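Local coordinates for protein Dye type peroxidase A (Streptomyces lividans 1326, PDB 6GZW) that binds haem and, as a dye-decolourising peroxidase, probably oxidises dyes and other substrates at the expense of hydrogen peroxide, at residues F304-G309 against G319-C324; G218-V223 against L357-G362. All blocks are in the same frame, centred on the assembly; numbering follows the deposited sequence. Where two conformers were deposited one is given.

Contact 1: F304-G309 against G319-C324; sequences FSYHDG and GLLFVC. With HEM (protoporphyrin IX containing Fe), chain C.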
ATOM      1  N   PHE A 304       4.934  -7.776   7.356  1.00  9.88           N
ATOM      2  CA  PHE A 304       4.351  -6.562   6.831  1.00 10.05           C
ATOM      3  C   PHE A 304       3.014  -6.336   7.524  1.00 10.27           C
ATOM      4  O   PHE A 304       2.325  -7.300   7.882  1.00 11.36           O
ATOM      5  CB  PHE A 304       4.101  -6.685   5.327  1.00 10.23           C
ATOM      6  CG  PHE A 304       5.341  -6.926   4.510  1.00 10.39           C
ATOM      7  CD1 PHE A 304       5.789  -8.213   4.294  1.00 10.31           C
ATOM      8  CD2 PHE A 304       6.039  -5.874   3.937  1.00 10.49           C
ATOM      9  CE1 PHE A 304       6.920  -8.450   3.544  1.00 10.91           C
ATOM     10  CE2 PHE A 304       7.163  -6.108   3.151  1.00 10.77           C
ATOM     11  CZ  PHE A 304       7.608  -7.404   2.982  1.00 10.96           C
ATOM     12  N   SER A 305       2.616  -5.076   7.664  1.00  9.70           N
ATOM     13  CA  SER A 305       1.265  -4.772   8.141  1.00  9.47           C
ATOM     14  C   SER A 305       0.314  -4.754   6.918  1.00  9.55           C
ATOM     15  O   SER A 305       0.777  -4.685   5.775  1.00  8.73           O
ATOM     16  CB  SER A 305       1.235  -3.437   8.901  1.00  9.33           C
ATOM     17  OG  SER A 305       1.987  -3.540  10.108  1.00  9.65           O
ATOM     18  N   TYR A 306      -0.985  -4.956   7.153  1.00  8.93           N
ATOM     19  CA  TYR A 306      -1.983  -4.891   6.077  1.00  9.41           C
ATOM     20  C   TYR A 306      -3.222  -4.159   6.493  1.00  9.12           C
ATOM     21  O   TYR A 306      -3.581  -4.077   7.688  1.00  9.29           O
ATOM     22  CB  TYR A 306      -2.317  -6.282   5.512  1.00  9.38           C
ATOM     23  CG  TYR A 306      -3.207  -7.178   6.388  1.00  9.31           C
ATOM     24  CD1 TYR A 306      -4.595  -7.167   6.275  1.00  9.83           C
ATOM     25  CD2 TYR A 306      -2.654  -8.051   7.311  1.00  9.51           C
ATOM     26  CE1 TYR A 306      -5.409  -7.986   7.059  1.00  9.55           C
ATOM     27  CE2 TYR A 306      -3.469  -8.885   8.099  1.00  9.54           C
ATOM     28  CZ  TYR A 306      -4.826  -8.876   7.953  1.00  9.33           C
ATOM     29  OH  TYR A 306      -5.620  -9.708   8.724  1.00 10.59           O
ATOM     30  N   HIS A 307      -3.848  -3.585   5.493  1.00  9.20           N
ATOM     31  CA  HIS A 307      -5.168  -3.004   5.587  1.00  9.88           C
ATOM     32  C   HIS A 307      -5.835  -3.076   4.226  1.00 10.63           C
ATOM     33  O   HIS A 307      -5.357  -2.452   3.290  1.00 11.30           O
ATOM     34  CB  HIS A 307      -5.099  -1.578   6.022  1.00  9.89           C
ATOM     35  CG  HIS A 307      -6.423  -0.902   5.929  1.00  9.87           C
ATOM     36  ND1 HIS A 307      -7.484  -1.250   6.737  1.00 10.42           N
ATOM     37  CD2 HIS A 307      -6.886   0.036   5.066  1.00  9.85           C
ATOM     38  CE1 HIS A 307      -8.535  -0.529   6.395  1.00 10.21           C
ATOM     39  NE2 HIS A 307      -8.199   0.256   5.386  1.00 10.05           N
ATOM     40  N   ASP A 308      -6.909  -3.856   4.123  1.00 10.92           N
ATOM     41  CA  ASP A 308      -7.591  -4.074   2.850  1.00 11.93           C
ATOM     42  C   ASP A 308      -8.955  -3.421   2.753  1.00 12.83           C
ATOM     43  O   ASP A 308      -9.663  -3.584   1.752  1.00 15.79           O
ATOM     44  CB  ASP A 308      -7.622  -5.559   2.555  1.00 12.61           C
ATOM     45  CG  ASP A 308      -6.262  -6.068   2.123  1.00 13.37           C
ATOM     46  OD1 ASP A 308      -5.706  -5.587   1.107  1.00 14.87           O
ATOM     47  OD2 ASP A 308      -5.735  -6.976   2.747  1.00 13.83           O
ATOM     48  N   GLY A 309      -9.287  -2.599   3.728  1.00 12.18           N
ATOM     49  CA  GLY A 309     -10.551  -1.855   3.672  1.00 11.99           C
ATOM     50  C   GLY A 309     -11.410  -2.279   4.826  1.00 11.78           C
ATOM     51  O   GLY A 309     -10.927  -2.878   5.829  1.00 11.06           O
ATOM     52  N   GLY A 319      -4.333  -5.748   9.895  1.00  9.58           N
ATOM     53  CA  GLY A 319      -3.589  -6.580  10.813  1.00  9.60           C
ATOM     54  C   GLY A 319      -2.130  -6.722  10.439  1.00  9.83           C
ATOM     55  O   GLY A 319      -1.481  -5.771   9.988  1.00  9.30           O
ATOM     56  N   LEU A 320      -1.618  -7.932  10.646  1.00  9.75           N
ATOM     57  CA  LEU A 320      -0.201  -8.239  10.398  1.00 10.04           C
ATOM     58  C   LEU A 320      -0.075  -9.448   9.516  1.00  9.96           C
ATOM     59  O   LEU A 320      -0.719 -10.480   9.784  1.00  9.65           O
ATOM     60  CB  LEU A 320       0.468  -8.544  11.741  1.00 10.82           C
ATOM     61  CG  LEU A 320       2.007  -8.595  11.747  1.00 11.27           C
ATOM     62  CD1 LEU A 320       2.609  -7.227  11.591  1.00 11.91           C
ATOM     63  CD2 LEU A 320       2.461  -9.238  13.059  1.00 12.25           C
ATOM     64  N   LEU A 321       0.699  -9.320   8.425  1.00  9.63           N
ATOM     65  CA  LEU A 321       1.157 -10.486   7.677  1.00  9.96           C
ATOM     66  C   LEU A 321       2.393 -10.944   8.407  1.00  9.96           C
ATOM     67  O   LEU A 321       3.501 -10.404   8.226  1.00 10.09           O
ATOM     68  CB  LEU A 321       1.458 -10.188   6.219  1.00  9.75           C
ATOM     69  CG  LEU A 321       0.337  -9.503   5.424  1.00  9.81           C
ATOM     70  CD1 LEU A 321       0.792  -9.203   4.010  1.00  9.99           C
ATOM     71  CD2 LEU A 321      -0.930 -10.352   5.405  1.00 10.07           C
ATOM     72  N   PHE A 322       2.165 -11.861   9.338  1.00 10.41           N
ATOM     73  CA  PHE A 322       3.214 -12.429  10.168  1.00 10.92           C
ATOM     74  C   PHE A 322       3.988 -13.397   9.275  1.00 10.70           C
ATOM     75  O   PHE A 322       3.406 -14.271   8.671  1.00 11.33           O
ATOM     76  CB  PHE A 322       2.562 -13.137  11.352  1.00 11.21           C
ATOM     77  CG  PHE A 322       3.534 -13.731  12.330  1.00 11.58           C
ATOM     78  CD1 PHE A 322       4.062 -12.962  13.363  1.00 11.53           C
ATOM     79  CD2 PHE A 322       3.926 -15.046  12.219  1.00 12.39           C
ATOM     80  CE1 PHE A 322       4.956 -13.499  14.294  1.00 12.02           C
ATOM     81  CE2 PHE A 322       4.815 -15.593  13.136  1.00 12.04           C
ATOM     82  CZ  PHE A 322       5.328 -14.809  14.174  1.00 12.14           C
ATOM     83  N   VAL A 323       5.298 -13.200   9.189  1.00 10.78           N
ATOM     84  CA  VAL A 323       6.180 -14.019   8.356  1.00 10.87           C
ATOM     85  C   VAL A 323       7.387 -14.376   9.192  1.00 11.06           C
ATOM     86  O   VAL A 323       8.185 -13.509   9.541  1.00 12.47           O
ATOM     87  CB  VAL A 323       6.637 -13.260   7.101  1.00 10.59           C
ATOM     88  CG1 VAL A 323       7.431 -14.188   6.197  1.00 10.93           C
ATOM     89  CG2 VAL A 323       5.442 -12.719   6.350  1.00 10.41           C
ATOM     90  N   CYS A 324       7.511 -15.643   9.569  1.00 11.17           N
ATOM     91  CA  CYS A 324       8.624 -16.059  10.427  1.00 11.08           C
ATOM     92  C   CYS A 324       9.434 -17.142   9.750  1.00 11.34           C
ATOM     93  O   CYS A 324       8.917 -17.917   8.931  1.00 12.04           O
ATOM     94  CB  CYS A 324       8.178 -16.546  11.823  1.00 11.26           C
ATOM     95  SG  CYS A 324       7.143 -18.026  11.820  1.00 12.31           S
TER
HETATM   96  CHA HEM C 501       7.562 -10.358  20.366  1.00 10.16           C
HETATM   97  CHB HEM C 501       3.434  -8.357  18.820  1.00 10.00           C
HETATM   98  CHC HEM C 501       2.171 -12.624  16.874  1.00 10.15           C
HETATM   99  CHD HEM C 501       6.280 -14.595  18.414  1.00 10.57           C
HETATM  100  C1A HEM C 501       6.561  -9.453  20.121  1.00 10.27           C
HETATM  101  C2A HEM C 501       6.551  -8.111  20.603  1.00 10.63           C
HETATM  102  C3A HEM C 501       5.388  -7.564  20.166  1.00 10.79           C
HETATM  103  C4A HEM C 501       4.678  -8.563  19.423  1.00 10.25           C
HETATM  104  CMA HEM C 501       4.896  -6.152  20.371  1.00 11.03           C
HETATM  105  CAA HEM C 501       7.612  -7.424  21.452  1.00 11.27           C
HETATM  106  CBA HEM C 501       8.727  -6.698  20.714  1.00 11.81           C
HETATM  107  CGA HEM C 501       9.628  -7.652  20.005  1.00 12.79           C
HETATM  108  O1A HEM C 501      10.573  -8.250  20.585  1.00 12.80           O
HETATM  109  O2A HEM C 501       9.431  -7.896  18.780  1.00 12.77           O
HETATM  110  C1B HEM C 501       2.734  -9.359  18.123  1.00 10.07           C
HETATM  111  C2B HEM C 501       1.494  -9.150  17.451  1.00  9.79           C
HETATM  112  C3B HEM C 501       1.105 -10.329  16.897  1.00  9.85           C
HETATM  113  C4B HEM C 501       2.186 -11.302  17.247  1.00 10.15           C
HETATM  114  CMB HEM C 501       0.731  -7.862  17.412  1.00  9.86           C
HETATM  115  CAB HEM C 501      -0.051 -10.634  16.028  1.00  9.86           C
HETATM  116  CBB HEM C 501      -0.659  -9.746  15.260  1.00  9.80           C
HETATM  117  C1C HEM C 501       3.145 -13.555  17.157  1.00 10.56           C
HETATM  118  C2C HEM C 501       3.101 -14.916  16.759  1.00 10.98           C
HETATM  119  C3C HEM C 501       4.276 -15.486  17.218  1.00 11.29           C
HETATM  120  C4C HEM C 501       5.037 -14.444  17.860  1.00 10.58           C
HETATM  121  CMC HEM C 501       2.004 -15.625  16.027  1.00 11.26           C
HETATM  122  CAC HEM C 501       4.742 -16.892  17.150  1.00 10.81           C
HETATM  123  CBC HEM C 501       3.993 -17.996  17.008  1.00 11.13           C
HETATM  124  C1D HEM C 501       6.959 -13.528  19.016  1.00 10.03           C
HETATM  125  C2D HEM C 501       8.324 -13.730  19.535  1.00 10.20           C
HETATM  126  C3D HEM C 501       8.691 -12.557  20.085  1.00 10.17           C
HETATM  127  C4D HEM C 501       7.526 -11.647  19.885  1.00 10.06           C
HETATM  128  CMD HEM C 501       9.170 -14.996  19.437  1.00  9.84           C
HETATM  129  CAD HEM C 501      10.023 -12.270  20.760  1.00 10.17           C
HETATM  130  CBD HEM C 501      10.039 -12.718  22.226  1.00 10.24           C
HETATM  131  CGD HEM C 501      11.387 -12.483  22.831  1.00 10.87           C
HETATM  132  O1D HEM C 501      11.625 -11.423  23.477  1.00 11.87           O
HETATM  133  O2D HEM C 501      12.279 -13.341  22.666  1.00 10.60           O
HETATM  134  NA  HEM C 501       5.367  -9.753  19.483  1.00 10.72           N
HETATM  135  NB  HEM C 501       3.080 -10.645  17.993  1.00 10.02           N
HETATM  136  NC  HEM C 501       4.272 -13.298  17.863  1.00 10.65           N
HETATM  137  ND  HEM C 501       6.480 -12.309  19.322  1.00 10.32           N
HETATM  138 FE   HEM C 501       4.828 -11.510  18.710  1.00 10.78          FE
HETATM  139  O   HOH W   1       0.304  -4.549  12.049  1.00  7.77           O
HETATM  140  O   HOH W   2       5.652 -11.043  16.968  1.00 14.68           O

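Contact 2: G218-V223 against L357-G362; sequences GSYVVV and LFAVPG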
ATOM      1  N   GLY A 218      18.762 -23.418   3.313  1.00 15.31           N
ATOM      2  CA  GLY A 218      17.401 -22.896   3.227  1.00 15.11           C
ATOM      3  C   GLY A 218      16.786 -22.608   4.579  1.00 14.99           C
ATOM      4  O   GLY A 218      17.429 -22.757   5.629  1.00 15.34           O
ATOM      5  N   SER A 219      15.536 -22.167   4.569  0.70 14.12           N
ATOM      6  CA  SER A 219      14.787 -21.922   5.811  0.70 13.55           C
ATOM      7  C   SER A 219      13.327 -22.259   5.573  0.70 13.63           C
ATOM      8  O   SER A 219      12.899 -22.298   4.421  0.70 13.76           O
ATOM      9  CB  SER A 219      14.946 -20.475   6.250  0.70 12.96           C
ATOM     10  OG  SER A 219      14.404 -20.270   7.549  0.70 12.13           O
ATOM     11  N   TYR A 220      12.574 -22.512   6.645  1.00 13.51           N
ATOM     12  CA  TYR A 220      11.140 -22.780   6.570  1.00 13.92           C
ATOM     13  C   TYR A 220      10.428 -21.488   7.000  1.00 13.47           C
ATOM     14  O   TYR A 220      10.733 -20.934   8.049  1.00 13.56           O
ATOM     15  CB  TYR A 220      10.713 -23.980   7.428  1.00 14.35           C
ATOM     16  CG  TYR A 220      11.302 -25.231   6.839  1.00 15.11           C
ATOM     17  CD1 TYR A 220      10.660 -25.889   5.793  1.00 16.26           C
ATOM     18  CD2 TYR A 220      12.533 -25.688   7.243  1.00 16.71           C
ATOM     19  CE1 TYR A 220      11.232 -26.984   5.176  1.00 16.63           C
ATOM     20  CE2 TYR A 220      13.112 -26.801   6.634  1.00 15.82           C
ATOM     21  CZ  TYR A 220      12.448 -27.433   5.612  1.00 15.98           C
ATOM     22  OH  TYR A 220      12.971 -28.525   4.982  1.00 17.05           O
ATOM     23  N   VAL A 221       9.496 -21.036   6.163  1.00 12.52           N
ATOM     24  CA  VAL A 221       8.675 -19.853   6.463  1.00 12.27           C
ATOM     25  C   VAL A 221       7.265 -20.296   6.859  1.00 11.47           C
ATOM     26  O   VAL A 221       6.682 -21.191   6.234  1.00 11.12           O
ATOM     27  CB  VAL A 221       8.689 -18.846   5.290  1.00 12.26           C
ATOM     28  CG1 VAL A 221       8.028 -19.382   4.041  1.00 13.18           C
ATOM     29  CG2 VAL A 221       8.043 -17.516   5.691  1.00 12.04           C
ATOM     30  N   VAL A 222       6.739 -19.690   7.919  1.00 11.73           N
ATOM     31  CA  VAL A 222       5.324 -19.780   8.247  1.00 11.21           C
ATOM     32  C   VAL A 222       4.767 -18.378   8.091  1.00 11.71           C
ATOM     33  O   VAL A 222       5.276 -17.443   8.717  1.00 11.21           O
ATOM     34  CB  VAL A 222       5.088 -20.320   9.672  1.00 12.14           C
ATOM     35  CG1 VAL A 222       3.612 -20.221  10.063  1.00 11.97           C
ATOM     36  CG2 VAL A 222       5.609 -21.749   9.759  1.00 11.92           C
ATOM     37  N   VAL A 223       3.776 -18.247   7.208  1.00 10.83           N
ATOM     38  CA  VAL A 223       3.022 -17.018   6.956  1.00 10.91           C
ATOM     39  C   VAL A 223       1.705 -17.167   7.697  1.00 10.78           C
ATOM     40  O   VAL A 223       1.040 -18.209   7.568  1.00 10.81           O
ATOM     41  CB  VAL A 223       2.739 -16.876   5.455  1.00 11.06           C
ATOM     42  CG1 VAL A 223       1.884 -15.653   5.154  1.00 11.30           C
ATOM     43  CG2 VAL A 223       4.037 -16.841   4.684  1.00 11.40           C
ATOM     44  N   LEU A 357       2.894 -22.690   5.023  1.00 13.26           N
ATOM     45  CA  LEU A 357       4.174 -23.222   5.459  1.00 14.17           C
ATOM     46  C   LEU A 357       4.957 -23.607   4.214  1.00 13.60           C
ATOM     47  O   LEU A 357       4.485 -24.456   3.448  1.00 14.87           O
ATOM     48  CB  LEU A 357       3.975 -24.443   6.367  1.00 14.98           C
ATOM     49  CG  LEU A 357       5.154 -25.366   6.636  1.00 14.57           C
ATOM     50  CD1 LEU A 357       6.311 -24.623   7.260  1.00 14.72           C
ATOM     51  CD2 LEU A 357       4.713 -26.533   7.509  1.00 15.14           C
ATOM     52  N   PHE A 358       6.093 -22.938   3.956  1.00 12.88           N
ATOM     53  CA  PHE A 358       6.858 -23.183   2.724  1.00 13.02           C
ATOM     54  C   PHE A 358       8.335 -23.474   2.984  1.00 13.61           C
ATOM     55  O   PHE A 358       8.930 -22.928   3.927  1.00 13.01           O
ATOM     56  CB  PHE A 358       6.681 -22.022   1.739  1.00 13.15           C
ATOM     57  CG  PHE A 358       5.237 -21.641   1.499  1.00 13.36           C
ATOM     58  CD1 PHE A 358       4.416 -22.392   0.665  1.00 13.65           C
ATOM     59  CD2 PHE A 358       4.691 -20.534   2.136  1.00 13.67           C
ATOM     60  CE1 PHE A 358       3.096 -22.038   0.461  1.00 14.24           C
ATOM     61  CE2 PHE A 358       3.362 -20.174   1.932  1.00 13.99           C
ATOM     62  CZ  PHE A 358       2.554 -20.918   1.092  1.00 13.97           C
ATOM     63  N   ALA A 359       8.897 -24.352   2.143  1.00 13.26           N
ATOM     64  CA  ALA A 359      10.316 -24.671   2.151  1.00 13.85           C
ATOM     65  C   ALA A 359      11.044 -23.730   1.208  1.00 13.12           C
ATOM     66  O   ALA A 359      10.857 -23.807  -0.021  1.00 15.22           O
ATOM     67  CB  ALA A 359      10.537 -26.109   1.710  1.00 14.26           C
ATOM     68  N   VAL A 360      11.898 -22.884   1.751  1.00 12.73           N
ATOM     69  CA  VAL A 360      12.569 -21.842   0.997  1.00 13.03           C
ATOM     70  C   VAL A 360      14.039 -22.272   0.902  1.00 14.14           C
ATOM     71  O   VAL A 360      14.790 -22.151   1.879  1.00 14.81           O
ATOM     72  CB  VAL A 360      12.381 -20.489   1.708  1.00 13.30           C
ATOM     73  CG1 VAL A 360      13.247 -19.393   1.130  1.00 13.23           C
ATOM     74  CG2 VAL A 360      10.905 -20.069   1.665  1.00 13.28           C
ATOM     75  N   PRO A 361      14.452 -22.818  -0.257  1.00 13.96           N
ATOM     76  CA  PRO A 361      15.829 -23.336  -0.345  1.00 14.84           C
ATOM     77  C   PRO A 361      16.906 -22.270  -0.304  1.00 14.10           C
ATOM     78  O   PRO A 361      16.633 -21.067  -0.185  1.00 15.15           O
ATOM     79  CB  PRO A 361      15.823 -24.055  -1.689  1.00 14.86           C
ATOM     80  CG  PRO A 361      14.864 -23.236  -2.497  1.00 14.46           C
ATOM     81  CD  PRO A 361      13.752 -22.983  -1.538  1.00 14.50           C
ATOM     82  N   GLY A 362      18.161 -22.701  -0.349  1.00 14.71           N
ATOM     83  CA  GLY A 362      19.282 -21.766  -0.412  1.00 14.32           C
ATOM     84  C   GLY A 362      19.253 -20.817  -1.597  1.00 15.22           C
ATOM     85  O   GLY A 362      18.487 -21.012  -2.542  1.00 14.92           O
TER

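Contact 1: F304-G309 against G319-C324
The phenol ring of Tyr306 lies flat over the backbone of Gly319, its cross-strand partner, rather than standing clear of the sheet. Gly319 N sits 3.5 Å above the ring plane, over its centre, and Gly319 CA makes a CH-pi contact with the same face, 3.9 Å from the centroid. Such covering of a glycine by an aromatic residue on the next antiparallel strand is known as aromatic rescue of glycine. Tyr306 CG is turned between the backbone N and the carbonyl carbon (chi1 75°), which folds the ring across to the hairpin partner. A beta carbon on Gly319 would come within 3.0 Å of Tyr306 CE2, so the bare backbone makes room for the ring. Beyond the glycine, Leu321 meets Tyr306 at about a right angle, with Leu321 CD2 3.4 Å from Tyr306 CD2. Backbone bonds join Phe304 to Leu321 and Tyr306 to Gly319, two in each pair. Gly319 O takes the Tyr306 N-H from above its carbonyl plane, 50° out of it, and also accepts from a water that bridges to Ser305 OG. On the Ser305 face of the hairpin, Leu320 CD2 reaches the haem vinyl carbon CBB at 3.9 Å, and Phe322 CZ approaches haem C3C at 3.3 Å. Arg225, on the adjoining strand, pairs with Tyr306 as cation-pi and with Asp308 as a salt bridge. The hairpin thus offers a ring and a carboxylate to the Arg225 cation on its Tyr306 face, and Leu320 and Phe322 to the porphyrin on the other.

Contact 2: G218-V223 against L357-G362
Two inner strands of the antiparallel sheet, 219-228 and 350-360, pair here through Ser219 with Val360 and Val221 with Phe358, each a hydrogen-bonded pair with two backbone bonds. Those at Val221 are nearly even, Val221 N to Phe358 O 3.0 Å and Phe358 N to Val221 O 2.9 Å. In the non-hydrogen-bonded pairs between and beyond them, CA-H groups turn to carbonyls, Leu357 CA lying 3.3 Å from Val221 O. On one face Val221 CG1 fits between two residues of the other strand, 3.8 Å from Phe358 CB and 3.8 Å from Val360 CG2, and it meets the Phe358 ring at its edge. That methyl is placed between the backbone N and the carbonyl carbon (chi1 66°), which brings it over the partner strand. Trp127 stacks on the Phe358 ring and also touches Val221, Val223 and Val360. The C-terminal half, strands 219-228, 300-310, 316-326 and 350-360, has the 4-1-3-2 order of a ferredoxin-like fold, and this is the pairing of its first strand with its fourth; the fourth in turn adjoins strand 83-89 of the N-terminal half, to which Ala359 bonds through Phe88. On the opposite face Tyr220 CE1 rests 3.6 Å from Ala359 CB, while Val222 CG2 packs against Leu357 CD1 at 3.9 Å. The Tyr220 side chain also touches Pro103, Ala105 and Met215, so an alanine here would probably open a gap over Ala359 and leave those three residues without that neighbour. Where the ladder ends, Gly218 CA comes 3.0 Å from Val360 O, and a beta carbon there would run into Val360 O and Pro361 CA.

Overall arrangement
Contacts 1 and 2 lie in one continuous sheet, with their centres about 18 Å apart. Strand 316-326, one arm of the hairpin in contact 1, runs beside strand 219-228 of contact 2, and the two contacts meet directly: Cys324 O lies 3.0 Å from Val222 N, a probable hydrogen bond, and Val323 CG1 packs on Val221 CG2 at 3.4 Å. Along the chain the hairpin is nested within the loop that contact 2 closes. Only contact 1 reaches the haem, whose iron carries a water at 2.0 Å from FE to the water oxygen; the Val222 side chain of contact 2 stops about 7 Å from the cofactor.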